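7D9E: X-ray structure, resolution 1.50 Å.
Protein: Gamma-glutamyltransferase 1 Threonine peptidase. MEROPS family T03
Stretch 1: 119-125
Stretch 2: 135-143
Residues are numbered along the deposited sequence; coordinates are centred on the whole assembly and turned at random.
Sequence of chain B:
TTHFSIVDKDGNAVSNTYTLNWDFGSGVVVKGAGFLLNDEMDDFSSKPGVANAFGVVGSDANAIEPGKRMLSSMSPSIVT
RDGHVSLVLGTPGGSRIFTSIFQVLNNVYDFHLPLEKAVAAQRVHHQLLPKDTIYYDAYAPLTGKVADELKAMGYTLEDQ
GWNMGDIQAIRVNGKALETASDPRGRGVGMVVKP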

# COMPACT_ATOMS: atom_id res chain seq x y z
N VAL B 119 -4.96 15.90 -6.09
CA VAL B 119 -4.67 15.16 -4.86
C VAL B 119 -5.50 15.69 -3.69
O VAL B 119 -5.91 14.91 -2.82
CB VAL B 119 -3.16 15.24 -4.59
CG1 VAL B 119 -2.82 14.74 -3.22
CG2 VAL B 119 -2.39 14.42 -5.62
N ALA B 120 -5.73 16.99 -3.62
CA ALA B 120 -6.47 17.54 -2.50
C ALA B 120 -7.96 17.27 -2.59
O ALA B 120 -8.65 17.36 -1.58
CB ALA B 120 -6.27 19.05 -2.40
N ALA B 121 -8.47 16.96 -3.78
CA ALA B 121 -9.90 16.78 -3.97
C ALA B 121 -10.47 15.72 -3.04
O ALA B 121 -9.83 14.69 -2.75
CB ALA B 121 -10.19 16.43 -5.43
N GLN B 122 -11.72 15.94 -2.63
CA GLN B 122 -12.49 14.92 -1.93
C GLN B 122 -12.40 13.58 -2.66
O GLN B 122 -12.50 13.52 -3.89
CB GLN B 122 -13.95 15.35 -1.88
CG GLN B 122 -14.88 14.38 -1.18
CD GLN B 122 -16.29 14.92 -1.15
OE1 GLN B 122 -16.88 15.18 -0.08
NE2 GLN B 122 -16.83 15.15 -2.33
N ARG B 123 -12.21 12.51 -1.88
CA ARG B 123 -12.29 11.14 -2.38
C ARG B 123 -13.29 10.38 -1.53
O ARG B 123 -13.42 10.63 -0.32
CB ARG B 123 -10.94 10.42 -2.36
CG ARG B 123 -9.95 11.04 -3.33
CD ARG B 123 -8.71 10.21 -3.50
NE ARG B 123 -7.90 10.10 -2.30
CZ ARG B 123 -6.89 10.91 -1.98
NH1 ARG B 123 -6.59 11.95 -2.75
NH2 ARG B 123 -6.20 10.70 -0.88
N VAL B 124 -14.00 9.44 -2.16
CA VAL B 124 -14.96 8.59 -1.46
C VAL B 124 -14.74 7.16 -1.93
O VAL B 124 -14.00 6.91 -2.88
CB VAL B 124 -16.43 9.03 -1.67
CG1 VAL B 124 -16.63 10.45 -1.13
CG2 VAL B 124 -16.82 8.91 -3.11
N HIS B 125 -15.42 6.21 -1.29
CA HIS B 125 -15.15 4.81 -1.57
C HIS B 125 -16.40 3.96 -1.38
O HIS B 125 -17.13 4.12 -0.41
CB HIS B 125 -14.06 4.33 -0.61
CG HIS B 125 -13.73 2.88 -0.73
ND1 HIS B 125 -13.02 2.37 -1.80
CD2 HIS B 125 -14.02 1.84 0.08
CE1 HIS B 125 -12.87 1.06 -1.62
NE2 HIS B 125 -13.47 0.72 -0.50
N TYR B 135 -18.11 5.37 1.85
CA TYR B 135 -17.26 5.87 2.91
C TYR B 135 -16.66 7.22 2.52
O TYR B 135 -16.31 7.45 1.35
CB TYR B 135 -16.13 4.88 3.21
CG TYR B 135 -16.62 3.59 3.77
CD1 TYR B 135 -16.98 3.48 5.11
CD2 TYR B 135 -16.77 2.48 2.97
CE1 TYR B 135 -17.46 2.29 5.63
CE2 TYR B 135 -17.24 1.29 3.48
CZ TYR B 135 -17.59 1.21 4.81
OH TYR B 135 -18.07 0.02 5.31
N TYR B 136 -16.55 8.10 3.51
CA TYR B 136 -15.92 9.40 3.34
C TYR B 136 -15.02 9.64 4.55
O TYR B 136 -15.09 8.92 5.55
CB TYR B 136 -16.97 10.53 3.19
CG TYR B 136 -17.90 10.73 4.37
CD1 TYR B 136 -17.53 11.55 5.43
CD2 TYR B 136 -19.16 10.13 4.41
CE1 TYR B 136 -18.37 11.76 6.50
CE2 TYR B 136 -20.01 10.33 5.49
CZ TYR B 136 -19.61 11.15 6.53
OH TYR B 136 -20.46 11.36 7.60
N ASP B 137 -14.14 10.64 4.44
CA ASP B 137 -13.26 10.99 5.55
C ASP B 137 -13.62 12.35 6.14
O ASP B 137 -14.45 13.10 5.61
CB ASP B 137 -11.76 10.87 5.18
CG ASP B 137 -11.30 11.85 4.12
OD1 ASP B 137 -12.05 12.76 3.72
OD2 ASP B 137 -10.13 11.71 3.68
N ALA B 138 -13.02 12.65 7.29
CA ALA B 138 -13.31 13.91 7.95
C ALA B 138 -12.58 15.07 7.30
O ALA B 138 -12.94 16.23 7.53
CB ALA B 138 -12.98 13.81 9.44
N TYR B 139 -11.54 14.78 6.51
CA TYR B 139 -10.87 15.82 5.73
C TYR B 139 -11.81 16.48 4.73
O TYR B 139 -11.80 17.71 4.58
CB TYR B 139 -9.64 15.20 5.04
CG TYR B 139 -9.12 16.04 3.90
CD1 TYR B 139 -8.25 17.10 4.12
CD2 TYR B 139 -9.48 15.74 2.60
CE1 TYR B 139 -7.79 17.86 3.07
CE2 TYR B 139 -9.04 16.51 1.55
CZ TYR B 139 -8.18 17.55 1.79
OH TYR B 139 -7.72 18.33 0.75
N ALA B 140 -12.62 15.69 4.03
CA ALA B 140 -13.55 16.20 3.02
C ALA B 140 -14.84 15.40 3.09
O ALA B 140 -15.13 14.58 2.21
CB ALA B 140 -12.93 16.13 1.63
N PRO B 141 -15.64 15.60 4.13
CA PRO B 141 -16.82 14.76 4.31
C PRO B 141 -17.87 15.03 3.25
O PRO B 141 -17.93 16.12 2.66
CB PRO B 141 -17.33 15.16 5.70
CG PRO B 141 -16.80 16.54 5.91
CD PRO B 141 -15.46 16.56 5.23
N LEU B 142 -18.68 14.01 2.99
CA LEU B 142 -19.85 14.19 2.15
C LEU B 142 -20.89 15.01 2.90
O LEU B 142 -21.28 14.66 4.02
CB LEU B 142 -20.43 12.84 1.76
CG LEU B 142 -19.70 12.16 0.60
CD1 LEU B 142 -20.16 10.71 0.44
CD2 LEU B 142 -19.88 12.92 -0.69
N THR B 143 -21.33 16.10 2.29
CA THR B 143 -22.29 16.99 2.93
C THR B 143 -23.17 17.62 1.87
O THR B 143 -22.93 17.49 0.66
CB THR B 143 -21.60 18.11 3.72
OG1 THR B 143 -20.89 18.96 2.81
CG2 THR B 143 -20.63 17.55 4.75
O HOH W 1 -11.69 12.53 1.05
O HOH W 2 -14.62 11.92 1.83

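Stretch 1 leaves a helix at Ala121, the first residue to depart from helical phi/psi, and runs on extended; stretch 2 opens with the last two residues of a strand, Tyr135 and Tyr136, and then turns through loop. The backbones come close at three places: CA to CA is 5.1 Å for His125 and Tyr135, 5.0 Å for Val124 and Tyr136, and 5.2 Å for Gln122 and Ala140. His125 and Tyr135 form an antiparallel hydrogen-bonded pair: Tyr135 N donates to His125 O at 2.8 Å, nearly straight at 170°, and His125 N donates to Tyr135 O at 3.0 Å with a more bent 140°. The same carbonyl also receives a CA-H...O contact, Val124 CA to Tyr135 O at 3.3 Å.

Beyond this pair, two waters bridge the stretches. Water 1 accepts from Arg123 N at 3.0 Å and lies 2.7 Å from Asp137 OD1. Water 2 accepts from Asp137 N at 2.9 Å and lies 2.8 Å from Arg123 O and 2.7 Å from Ala140 O. Asp137 suits this junction because its carboxylate serves two needs: OD1 faces water 1 and also accepts from Ala140 N at 3.0 Å, tying down the turn within its own stretch.

The side chains of His125 and Tyr135 share one face of the sheet, where CD2 of His125 meets CD2 of Tyr135 at 4.0 Å, at the edge of the imidazole. Val124, buried and beta-branched, fills a small apolar site: its CG1 lies 3.9 Å from Leu142 CD1 and 4.3 Å from Tyr136 CB. Leu142 is suited to meet it by length, since its CA-to-CB bond points sideways yet the end of its side chain comes nearer. Tyr136 does the reverse, offering its CB while its ring leads away.

At Ala140 the CA-to-CB bond points toward stretch 1, and the methyl packs with its CB 3.7 Å from Gln122 CB, a small side chain where the two backbones run close. Gln122, with chi1 and chi2 both t, extends along Ala140, Pro141 and Leu142; its amide is probably turned over in the model, so its polar partners remain open.

The last helical residue, Ala120, is held by a long side chain. Tyr139, chi1 t, reaches across so that its OH donates to Ala120 O at 2.7 Å, with that oxygen near the plane of the ring; the methyl of Ala120 packs beside the same hydroxyl, its CB 3.5 Å from Tyr139 OH. Together the two stretches bury 458 Å², summed over both sides.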